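PDB 3QQM: Mlr3007 protein from Mesorhizobium loti, which probably catalyses the pyridoxal 5'-phosphate-dependent transfer of the amino group of leucine, isoleucine or valine to 2-oxoglutarate. Local coordinates for residues E17-M22 / R74-R79; M22-G27 / T69-R74; D34-R39 / P177-A182; E58-A63 / A83-Q88. All blocks are in the same frame, centred on the assembly; numbering follows the deposited sequence.

Overall arrangement
Contacts 1 and 2 are successive parts of one strand pair, 17-25 with 71-78; they share Met22 and Arg74, and their centres lie about 15 Å apart. Contact 4 belongs to the same sheet: strand 83-89 is the next neighbour of 71-78, tied to it by bonds such as Arg74 N to Ser86 O at 2.7 Å, and helix 53-64 covers it. Contact 3, with its centre about 13 Å from that of contact 1, leads to the cofactor, since Arg39 and Val179 both donate to the phosphate of the lysine-bound pyridoxal group at position 118. Glu20 OE1 connects the sheet to this site, 2.7 Å from Arg39 NH2. Contacts 3 and 4 do not touch, their nearest atoms being about 5 Å apart.

Contact 1: E17-M22 / R74-R79; sequences ELIETM and RLALAR. With EDO (1,2-ethanediol), chain Q.
Strands 17-22 and 74-78 pair antiparallel from Leu18 opposite Leu77 to Thr21 opposite Arg74, their axes 4.5 Å apart at closest approach and their directions 163° apart. Two hydrogen-bonded pairs, Leu18 with Leu77 and Glu20 with Leu75, set the register, each closed by two N-H...O bonds. The bond from Leu75 N to Glu20 O is 2.8 Å long and almost straight, 178° at the hydrogen. Between these pairs Ile19 faces Ala76 without such bonds, and Ala76 CA comes within 3.2 Å of Leu18 O in a CA-H...O contact.

On the face carrying Glu17, Ile19, Arg74 and Ala76 one pair is tight. Ile19 has CG1 anti to its carbonyl carbon (chi1 -60°), and beyond it CD1 presses on Ala76 CB at 3.3 Å, closer than ordinary van der Waals contact. Its other branch, CG2, passes Arg74 CG at 4.2 Å as the two side chains cross obliquely. Glu17 stretches its carboxylate over the neighbouring strand, where OE1 accepts a hydrogen bond of 3.0 Å from O2 of a 1,2-ethanediol, probably a crystallisation additive.

On the other face, Leu18 CB and Leu77 CB meet at 4.3 Å. Glu20 turns its carboxylate away from strand 74-78; OE1 forms a salt bridge with Arg39 NH2 and a hydrogen bond with His36 ND1 of helix 33-47. These are the two central strands of a four-stranded antiparallel sheet, ordered 29-30, 17-25, 71-78, 83-89, whose Leu18 and Leu75 face is covered by helices 33-47 and 53-64.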
# COMPACT_ATOMS: atom_id res chain seq x y z
N GLU A 17 -11.98 3.52 8.89
CA GLU A 17 -12.59 2.74 7.86
C GLU A 17 -11.54 1.87 7.23
O GLU A 17 -10.35 2.17 7.32
CB GLU A 17 -13.19 3.64 6.77
CG GLU A 17 -14.25 4.59 7.30
CD GLU A 17 -14.83 5.52 6.24
OE1 GLU A 17 -14.59 5.32 5.04
OE2 GLU A 17 -15.55 6.45 6.62
N LEU A 18 -11.96 0.75 6.65
CA LEU A 18 -11.04 -0.12 5.93
C LEU A 18 -11.03 0.37 4.49
O LEU A 18 -12.07 0.76 3.96
CB LEU A 18 -11.48 -1.59 6.01
CG LEU A 18 -11.32 -2.16 7.42
CD1 LEU A 18 -11.97 -3.53 7.55
CD2 LEU A 18 -9.82 -2.20 7.81
N ILE A 19 -9.86 0.32 3.88
CA ILE A 19 -9.66 0.82 2.54
C ILE A 19 -8.93 -0.17 1.62
O ILE A 19 -8.06 -0.94 2.05
CB ILE A 19 -8.81 2.12 2.63
CG1 ILE A 19 -9.53 3.19 3.46
CG2 ILE A 19 -8.47 2.69 1.25
CD1 ILE A 19 -10.86 3.60 2.87
N GLU A 20 -9.32 -0.16 0.35
CA GLU A 20 -8.67 -0.96 -0.70
C GLU A 20 -8.58 -0.07 -1.94
O GLU A 20 -9.58 0.54 -2.34
CB GLU A 20 -9.44 -2.25 -1.03
CG GLU A 20 -9.45 -3.29 0.07
CD GLU A 20 -8.07 -3.91 0.32
OE1 GLU A 20 -7.22 -3.93 -0.63
OE2 GLU A 20 -7.84 -4.40 1.45
N THR A 21 -7.38 0.01 -2.51
CA THR A 21 -7.12 0.80 -3.69
C THR A 21 -6.61 -0.16 -4.74
O THR A 21 -5.53 -0.75 -4.61
CB THR A 21 -6.11 1.91 -3.39
OG1 THR A 21 -6.62 2.73 -2.33
CG2 THR A 21 -5.85 2.77 -4.63
N MSE A 22 -7.38 -0.25 -5.83
CA MSE A 22 -7.10 -1.19 -6.89
C MSE A 22 -7.09 -0.57 -8.29
O MSE A 22 -7.65 0.52 -8.52
CB MSE A 22 -8.21 -2.25 -6.87
CG MSE A 22 -8.48 -2.86 -5.49
SE MSE A 22 -9.98 -4.09 -5.46
CE MSE A 22 -11.43 -2.88 -5.94
N ARG A 74 -11.15 3.20 -5.45
CA ARG A 74 -11.01 3.21 -4.00
C ARG A 74 -12.29 2.66 -3.37
O ARG A 74 -13.37 3.23 -3.53
CB ARG A 74 -10.74 4.61 -3.45
CG ARG A 74 -10.43 4.59 -1.94
CD ARG A 74 -10.52 5.93 -1.25
NE ARG A 74 -11.87 6.48 -1.34
CZ ARG A 74 -12.22 7.53 -2.09
NH1 ARG A 74 -11.30 8.24 -2.77
NH2 ARG A 74 -13.48 7.92 -2.12
N LEU A 75 -12.14 1.57 -2.61
CA LEU A 75 -13.24 0.91 -1.89
C LEU A 75 -13.04 1.19 -0.41
O LEU A 75 -11.93 1.04 0.08
CB LEU A 75 -13.20 -0.58 -2.12
CG LEU A 75 -14.31 -1.42 -1.50
CD1 LEU A 75 -15.68 -1.05 -2.09
CD2 LEU A 75 -14.01 -2.93 -1.67
N ALA A 76 -14.10 1.63 0.28
CA ALA A 76 -14.02 1.94 1.72
C ALA A 76 -15.17 1.31 2.48
O ALA A 76 -16.30 1.30 2.01
CB ALA A 76 -13.98 3.44 1.96
N LEU A 77 -14.87 0.82 3.68
CA LEU A 77 -15.85 0.19 4.55
C LEU A 77 -15.82 0.76 5.97
O LEU A 77 -14.77 0.82 6.61
CB LEU A 77 -15.55 -1.30 4.62
CG LEU A 77 -16.48 -2.19 5.45
CD1 LEU A 77 -17.88 -2.26 4.81
CD2 LEU A 77 -15.84 -3.58 5.60
N ALA A 78 -16.98 1.17 6.45
CA ALA A 78 -17.13 1.68 7.81
C ALA A 78 -17.60 0.52 8.70
O ALA A 78 -18.22 -0.45 8.21
CB ALA A 78 -18.13 2.84 7.86
N ARG A 79 -17.29 0.61 9.99
CA ARG A 79 -17.64 -0.40 10.98
C ARG A 79 -19.14 -0.78 10.96
O ARG A 79 -19.49 -1.93 11.26
CB ARG A 79 -17.22 0.07 12.37
CG ARG A 79 -17.50 -0.91 13.51
CD ARG A 79 -17.12 -0.29 14.84
NE ARG A 79 -15.75 0.21 14.82
CZ ARG A 79 -14.66 -0.55 15.03
NH1 ARG A 79 -14.77 -1.86 15.25
NH2 ARG A 79 -13.45 0.01 14.98
C1 EDO Q . -18.68 4.63 4.51
O1 EDO Q . -18.35 5.92 5.00
C2 EDO Q . -17.53 4.03 3.70
O2 EDO Q . -16.77 5.00 2.99

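Contact 2: M22-G27 / T69-R74; sequences MRWQPG and TAMRTR. With EDO (1,2-ethanediol), chain X.
Trp24 and Met71 form a hydrogen-bonded antiparallel pair, as do Met22 and Thr73; the directions of the segments are 135° apart, against 163° between 17-22 and 74-78, so the pair is more strongly twisted here. Trp24 N gives a 2.9 Å bond to Met71 O. The return bond from Met71 N to Trp24 O is less regular, with the donor tilted from the carbonyl plane.

The Trp24 side chain can be followed outward. CB lies 3.8 Å from Met71 O and at similar range from Thr73 OG1. CG is anti to the backbone N (chi1 -178°). The indole and the Met71 side chain lie side by side, pointing the same way. CE3 meets Met71 CG at 4.1 Å, an oblique approach. At the rim, CZ3 is 3.6 Å from Thr69 O, which lies near the ring plane at its edge. Phe30 adds an edge-to-face ring contact, and Leu64 of helix 53-64 also packs on the indole.

Past the last hydrogen-bonded pair, Ala70 CA makes a CA-H...O contact of 3.1 Å with Trp24 O. At the other end CE of Met22, a selenomethionine, passes Thr73 CG2 at 4.2 Å, the two side chains crossing at a slant. Thr69 N donates a 3.3 Å bond to O2 of a 1,2-ethanediol.

With strands 29-30 and 83-89 outside this pair and helices packed on the Trp24 face, the arrangement is that of the small two-layer alpha/beta domain of class-IV aminotransferases.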
# COMPACT_ATOMS: atom_id res chain seq x y z
N MSE A 22 -7.38 -0.25 -5.83
CA MSE A 22 -7.10 -1.19 -6.89
C MSE A 22 -7.09 -0.57 -8.29
O MSE A 22 -7.65 0.52 -8.52
CB MSE A 22 -8.21 -2.25 -6.87
CG MSE A 22 -8.48 -2.86 -5.49
SE MSE A 22 -9.98 -4.09 -5.46
CE MSE A 22 -11.43 -2.88 -5.94
N ARG A 23 -6.51 -1.32 -9.23
CA ARG A 23 -6.50 -0.92 -10.61
C ARG A 23 -7.46 -1.81 -11.37
O ARG A 23 -7.28 -3.03 -11.42
CB ARG A 23 -5.13 -1.10 -11.24
CG ARG A 23 -5.02 -0.44 -12.61
CD ARG A 23 -3.87 -0.97 -13.47
NE ARG A 23 -2.59 -0.97 -12.79
CZ ARG A 23 -1.45 -1.46 -13.30
NH1 ARG A 23 -1.44 -1.97 -14.54
NH2 ARG A 23 -0.34 -1.44 -12.58
N TRP A 24 -8.50 -1.21 -11.92
CA TRP A 24 -9.45 -1.95 -12.74
C TRP A 24 -8.95 -1.89 -14.17
O TRP A 24 -8.51 -0.85 -14.62
CB TRP A 24 -10.82 -1.32 -12.69
CG TRP A 24 -11.87 -2.04 -13.48
CD1 TRP A 24 -12.70 -3.01 -13.01
CD2 TRP A 24 -12.25 -1.81 -14.83
NE1 TRP A 24 -13.58 -3.38 -13.98
CE2 TRP A 24 -13.33 -2.67 -15.11
CE3 TRP A 24 -11.81 -0.94 -15.82
CZ2 TRP A 24 -13.95 -2.71 -16.36
CZ3 TRP A 24 -12.44 -0.98 -17.06
CH2 TRP A 24 -13.50 -1.85 -17.31
N GLN A 25 -9.04 -3.00 -14.88
CA GLN A 25 -8.60 -3.05 -16.26
C GLN A 25 -9.70 -3.66 -17.11
O GLN A 25 -10.38 -4.57 -16.66
CB GLN A 25 -7.30 -3.87 -16.39
CG GLN A 25 -6.11 -3.17 -15.77
CD GLN A 25 -4.81 -3.96 -15.90
OE1 GLN A 25 -4.74 -5.15 -15.56
NE2 GLN A 25 -3.76 -3.29 -16.35
N PRO A 26 -9.88 -3.13 -18.33
CA PRO A 26 -10.88 -3.64 -19.26
C PRO A 26 -10.75 -5.15 -19.46
O PRO A 26 -9.64 -5.65 -19.67
CB PRO A 26 -10.56 -2.92 -20.59
CG PRO A 26 -9.83 -1.72 -20.24
CD PRO A 26 -9.18 -1.96 -18.87
N GLY A 27 -11.87 -5.86 -19.35
CA GLY A 27 -11.89 -7.31 -19.55
C GLY A 27 -11.52 -8.15 -18.35
O GLY A 27 -12.29 -9.04 -17.95
N THR A 69 -11.58 2.46 -19.92
CA THR A 69 -10.12 2.32 -19.73
C THR A 69 -9.80 2.06 -18.25
O THR A 69 -10.69 2.16 -17.39
CB THR A 69 -9.37 3.58 -20.17
OG1 THR A 69 -9.89 4.71 -19.45
CG2 THR A 69 -9.54 3.83 -21.66
N ALA A 70 -8.53 1.74 -17.99
CA ALA A 70 -8.05 1.46 -16.62
C ALA A 70 -8.51 2.54 -15.63
O ALA A 70 -8.46 3.71 -15.93
CB ALA A 70 -6.52 1.33 -16.61
N MSE A 71 -8.96 2.12 -14.46
CA MSE A 71 -9.44 3.05 -13.44
C MSE A 71 -8.81 2.79 -12.08
O MSE A 71 -8.58 1.64 -11.72
CB MSE A 71 -10.96 2.87 -13.25
CG MSE A 71 -11.80 2.92 -14.54
SE MSE A 71 -11.88 4.68 -15.40
CE MSE A 71 -12.91 5.60 -14.08
N ARG A 72 -8.50 3.86 -11.35
CA ARG A 72 -8.03 3.74 -9.98
C ARG A 72 -9.33 3.68 -9.23
O ARG A 72 -10.22 4.52 -9.43
CB ARG A 72 -7.24 4.96 -9.52
CG ARG A 72 -6.83 4.93 -8.05
CD ARG A 72 -6.10 6.18 -7.62
NE ARG A 72 -5.88 6.19 -6.16
CZ ARG A 72 -6.76 6.64 -5.25
NH1 ARG A 72 -7.95 7.12 -5.66
NH2 ARG A 72 -6.49 6.60 -3.94
N THR A 73 -9.48 2.64 -8.42
CA THR A 73 -10.69 2.42 -7.69
C THR A 73 -10.44 2.37 -6.20
O THR A 73 -9.63 1.60 -5.75
CB THR A 73 -11.30 1.09 -8.11
OG1 THR A 73 -11.50 1.09 -9.54
CG2 THR A 73 -12.63 0.85 -7.37
N ARG A 74 -11.15 3.20 -5.45
CA ARG A 74 -11.01 3.21 -4.00
C ARG A 74 -12.29 2.66 -3.37
O ARG A 74 -13.37 3.23 -3.53
CB ARG A 74 -10.74 4.61 -3.45
CG ARG A 74 -10.43 4.59 -1.94
CD ARG A 74 -10.52 5.93 -1.25
NE ARG A 74 -11.87 6.48 -1.34
CZ ARG A 74 -12.22 7.53 -2.09
NH1 ARG A 74 -11.30 8.24 -2.77
NH2 ARG A 74 -13.48 7.92 -2.12
C1 EDO X . -14.43 7.08 -18.23
O1 EDO X . -14.06 6.79 -16.88
C2 EDO X . -14.43 5.80 -19.05
O2 EDO X . -13.23 5.07 -18.80

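Contact 3: D34-R39 / P177-A182; sequences DRHLAR and PGVLRA
At the phosphate end of the cofactor pocket, Arg39 of helix 33-47 meets Pro177 and Val179, where helix 179-186 begins. Arg39 NH1 donates to Pro177 O at 3.2 Å, bent to 143° at the hydrogen; the oxygen lies in the guanidinium plane, whereas the donor stands 33° out of the carbonyl plane. Val179 CG2 covers the centre of one face of this guanidinium, 3.5 Å from Arg39 CZ.

Gly178 is the N-cap of helix 179-186. The first turn offers Val179 N to OP1 of the pyridoxal phosphate on the lysine at position 118, and Arg39 NH1 donates to the same oxygen. Holding the phosphate at a helix N terminus is a feature of fold-type IV pyridoxal-phosphate enzymes. Arg39 NH2 is salt-bridged to Glu20.

The second Val179 methyl, CG1, makes a CH-pi contact with His36, 3.9 Å from the ring centroid and 21° off its normal, nearest to NE2. Both ring nitrogens are held, NE2 by Ser211 and ND1 by Glu20 OE1. CG1 also touches Arg35 CB at 3.7 Å. The Arg35 chain is extended from CG to NE; its NH1 lies 3.7 Å from Ala182 CB, with Ala182 O over one guanidinium face and Asp186 as salt-bridge partner.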
# COMPACT_ATOMS: atom_id res chain seq x y z
N ASP A 34 -8.87 -10.89 -5.98
CA ASP A 34 -9.08 -11.81 -4.87
C ASP A 34 -8.16 -11.49 -3.68
O ASP A 34 -8.59 -11.57 -2.55
CB ASP A 34 -8.99 -13.28 -5.32
CG ASP A 34 -7.70 -13.61 -6.00
OD1 ASP A 34 -6.83 -12.72 -6.12
OD2 ASP A 34 -7.57 -14.77 -6.43
N ARG A 35 -6.93 -11.10 -3.94
CA ARG A 35 -6.07 -10.73 -2.84
C ARG A 35 -6.67 -9.54 -2.08
O ARG A 35 -6.69 -9.56 -0.88
CB ARG A 35 -4.65 -10.44 -3.29
CG ARG A 35 -3.90 -11.68 -3.83
CD ARG A 35 -2.43 -11.39 -4.03
NE ARG A 35 -1.70 -12.57 -4.47
CZ ARG A 35 -1.18 -13.50 -3.65
NH1 ARG A 35 -1.35 -13.42 -2.34
NH2 ARG A 35 -0.53 -14.55 -4.16
N HIS A 36 -7.20 -8.54 -2.81
CA HIS A 36 -7.80 -7.35 -2.17
C HIS A 36 -9.00 -7.69 -1.30
O HIS A 36 -9.11 -7.19 -0.19
CB HIS A 36 -8.21 -6.27 -3.20
CG HIS A 36 -7.05 -5.56 -3.82
ND1 HIS A 36 -6.32 -4.60 -3.15
CD2 HIS A 36 -6.48 -5.68 -5.04
CE1 HIS A 36 -5.35 -4.17 -3.92
NE2 HIS A 36 -5.42 -4.81 -5.08
N LEU A 37 -9.90 -8.52 -1.81
CA LEU A 37 -11.08 -8.92 -1.06
C LEU A 37 -10.69 -9.82 0.13
O LEU A 37 -11.25 -9.72 1.20
CB LEU A 37 -12.09 -9.61 -1.98
CG LEU A 37 -12.66 -8.71 -3.08
CD1 LEU A 37 -13.58 -9.46 -4.00
CD2 LEU A 37 -13.40 -7.56 -2.47
N ALA A 38 -9.70 -10.68 -0.07
CA ALA A 38 -9.24 -11.54 1.02
C ALA A 38 -8.80 -10.66 2.18
O ALA A 38 -9.22 -10.88 3.31
CB ALA A 38 -8.09 -12.45 0.59
N ARG A 39 -7.98 -9.65 1.89
CA ARG A 39 -7.51 -8.74 2.92
C ARG A 39 -8.66 -7.97 3.57
O ARG A 39 -8.74 -7.92 4.77
CB ARG A 39 -6.53 -7.74 2.35
CG ARG A 39 -5.99 -6.79 3.43
CD ARG A 39 -4.83 -6.03 2.95
NE ARG A 39 -5.17 -5.10 1.88
CZ ARG A 39 -4.27 -4.43 1.17
NH1 ARG A 39 -2.97 -4.67 1.35
NH2 ARG A 39 -4.64 -3.59 0.22
N PRO A 177 0.78 -5.55 5.16
CA PRO A 177 1.08 -6.61 4.25
C PRO A 177 0.39 -6.27 2.96
O PRO A 177 -0.78 -6.59 2.78
CB PRO A 177 0.45 -7.85 4.92
CG PRO A 177 -0.64 -7.32 5.76
CD PRO A 177 -0.10 -5.99 6.26
N GLY A 178 1.10 -5.57 2.08
CA GLY A 178 0.55 -5.17 0.81
C GLY A 178 0.20 -6.33 -0.09
O GLY A 178 0.77 -7.43 0.01
N VAL A 179 -0.76 -6.08 -0.97
CA VAL A 179 -1.25 -7.03 -1.93
C VAL A 179 -0.23 -7.30 -3.06
O VAL A 179 -0.06 -8.42 -3.47
CB VAL A 179 -2.61 -6.54 -2.47
CG1 VAL A 179 -2.96 -7.18 -3.84
CG2 VAL A 179 -3.71 -6.78 -1.40
N LEU A 180 0.43 -6.28 -3.57
CA LEU A 180 1.47 -6.53 -4.56
C LEU A 180 2.54 -7.34 -3.82
O LEU A 180 2.99 -8.37 -4.28
CB LEU A 180 2.07 -5.24 -5.11
CG LEU A 180 3.30 -5.43 -6.01
CD1 LEU A 180 2.93 -6.17 -7.32
CD2 LEU A 180 4.01 -4.12 -6.34
N ARG A 181 2.89 -6.88 -2.62
CA ARG A 181 3.90 -7.52 -1.78
C ARG A 181 3.59 -8.98 -1.63
O ARG A 181 4.45 -9.82 -1.82
CB ARG A 181 3.93 -6.88 -0.40
CG ARG A 181 4.90 -7.51 0.60
CD ARG A 181 4.73 -6.83 1.95
NE ARG A 181 5.62 -7.35 2.99
CZ ARG A 181 5.38 -8.41 3.73
NH1 ARG A 181 4.25 -9.11 3.58
NH2 ARG A 181 6.28 -8.78 4.64
N ALA A 182 2.35 -9.29 -1.28
CA ALA A 182 1.93 -10.66 -1.11
C ALA A 182 2.10 -11.45 -2.41
O ALA A 182 2.52 -12.61 -2.39
CB ALA A 182 0.48 -10.71 -0.66

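Contact 4: E58-A63 / A83-Q88; sequences EVLSDA and ATASAQ. With EDO (1,2-ethanediol), chain Q.
Ala85 CB lies against the helix backbone, 3.6 Å from Val59 O, and the axes of the two segments approach to 7.4 Å, short for a helix on a sheet; no hydrogen bond joins them. This is the helix-on-sheet packing of an alpha/beta layer, with helix 53-64 lying over the outermost strand, 83-89, of the antiparallel sheet. The directions of the segments differ by 22°, an almost parallel course.

Such a course brings helix positions four apart, Val59 and Ala63, over alternate strand residues, Ala85 and Ala87, whose CA atoms pair with theirs in that order, while Ala83 extends the row of methyl groups at the start of the strand. Val59 has CG1 anti to its carbonyl carbon (chi1 -60°), which leaves CG2 between the backbone N and the carbonyl carbon; CG2 rests 3.9 Å from Ala85 CB, and CG1 leans toward Ala83 O. From the next helix position Leu60 sends only CD2 back, 4.0 Å from Ala85 CB, although its CB is directed away from the strand. Ala63 CB reaches back to Ala85 CB at 3.8 Å and is less close to Ala87 CB, at 4.4 Å; Ala63 O is 3.7 Å from Ala87 CB.

Because each of these alanines ends at CB, little side-chain bulk separates helix from strand. Leu75 of the adjoining strand 71-78 packs on both Val59 and Leu60. Thr84 projects from the sheet face away from the helix, where its OG1 lies 2.9 Å from O2 of a 1,2-ethanediol in a hydrogen bond whose donor may be either hydroxyl.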
# COMPACT_ATOMS: atom_id res chain seq x y z
N GLU A 58 -22.06 -4.67 -5.21
CA GLU A 58 -22.97 -3.68 -5.76
C GLU A 58 -22.27 -2.36 -5.96
O GLU A 58 -22.34 -1.80 -7.06
CB GLU A 58 -24.23 -3.45 -4.87
CG GLU A 58 -25.27 -4.62 -4.89
CD GLU A 58 -26.47 -4.43 -3.91
OE1 GLU A 58 -27.41 -5.28 -3.96
OE2 GLU A 58 -26.48 -3.45 -3.08
N VAL A 59 -21.60 -1.84 -4.93
CA VAL A 59 -20.93 -0.54 -5.08
C VAL A 59 -19.80 -0.59 -6.13
O VAL A 59 -19.64 0.34 -6.91
CB VAL A 59 -20.42 0.05 -3.74
CG1 VAL A 59 -21.57 0.25 -2.80
CG2 VAL A 59 -19.35 -0.83 -3.09
N LEU A 60 -19.03 -1.68 -6.16
CA LEU A 60 -17.95 -1.82 -7.15
C LEU A 60 -18.52 -1.87 -8.58
O LEU A 60 -18.03 -1.19 -9.48
CB LEU A 60 -17.10 -3.04 -6.87
CG LEU A 60 -16.25 -2.96 -5.61
CD1 LEU A 60 -15.62 -4.32 -5.27
CD2 LEU A 60 -15.20 -1.85 -5.75
N SER A 61 -19.56 -2.68 -8.78
CA SER A 61 -20.21 -2.80 -10.08
C SER A 61 -20.74 -1.43 -10.54
O SER A 61 -20.53 -1.04 -11.68
CB SER A 61 -21.36 -3.83 -10.02
OG SER A 61 -22.05 -3.92 -11.26
N ASP A 62 -21.43 -0.70 -9.67
CA ASP A 62 -21.93 0.65 -10.04
C ASP A 62 -20.81 1.63 -10.35
O ASP A 62 -20.93 2.41 -11.28
CB ASP A 62 -22.80 1.25 -8.95
CG ASP A 62 -24.13 0.54 -8.81
OD1 ASP A 62 -24.42 -0.40 -9.60
OD2 ASP A 62 -24.89 0.93 -7.88
N ALA A 63 -19.74 1.61 -9.56
CA ALA A 63 -18.61 2.53 -9.77
C ALA A 63 -17.90 2.30 -11.10
O ALA A 63 -17.45 3.26 -11.74
CB ALA A 63 -17.61 2.42 -8.61
N ALA A 83 -20.56 1.37 2.91
CA ALA A 83 -19.48 1.24 1.93
C ALA A 83 -19.57 2.20 0.76
O ALA A 83 -20.65 2.60 0.33
CB ALA A 83 -19.44 -0.18 1.39
N THR A 84 -18.40 2.54 0.23
CA THR A 84 -18.30 3.40 -0.91
C THR A 84 -17.25 2.87 -1.87
O THR A 84 -16.32 2.18 -1.46
CB THR A 84 -17.90 4.88 -0.53
OG1 THR A 84 -16.59 4.89 0.07
CG2 THR A 84 -18.94 5.50 0.41
N ALA A 85 -17.44 3.20 -3.14
CA ALA A 85 -16.50 2.86 -4.19
C ALA A 85 -16.43 4.06 -5.14
O ALA A 85 -17.45 4.60 -5.57
CB ALA A 85 -16.92 1.61 -4.92
N SER A 86 -15.20 4.49 -5.41
CA SER A 86 -14.94 5.59 -6.31
C SER A 86 -13.94 5.16 -7.37
O SER A 86 -12.88 4.57 -7.05
CB SER A 86 -14.35 6.75 -5.54
OG SER A 86 -13.88 7.77 -6.41
N ALA A 87 -14.26 5.48 -8.63
CA ALA A 87 -13.40 5.16 -9.75
C ALA A 87 -13.08 6.41 -10.57
O ALA A 87 -13.96 7.22 -10.88
CB ALA A 87 -14.06 4.11 -10.64
N GLN A 88 -11.81 6.55 -10.92
CA GLN A 88 -11.33 7.64 -11.76
C GLN A 88 -10.25 7.07 -12.65
O GLN A 88 -9.60 6.12 -12.28
CB GLN A 88 -10.79 8.79 -10.93
CG GLN A 88 -11.74 9.28 -9.89
CD GLN A 88 -11.32 10.58 -9.32
OE1 GLN A 88 -11.32 11.60 -10.01
NE2 GLN A 88 -10.98 10.58 -8.02
C1 EDO Q . -18.68 4.63 4.51
O1 EDO Q . -18.35 5.92 5.00
C2 EDO Q . -17.53 4.03 3.70
O2 EDO Q . -16.77 5.00 2.99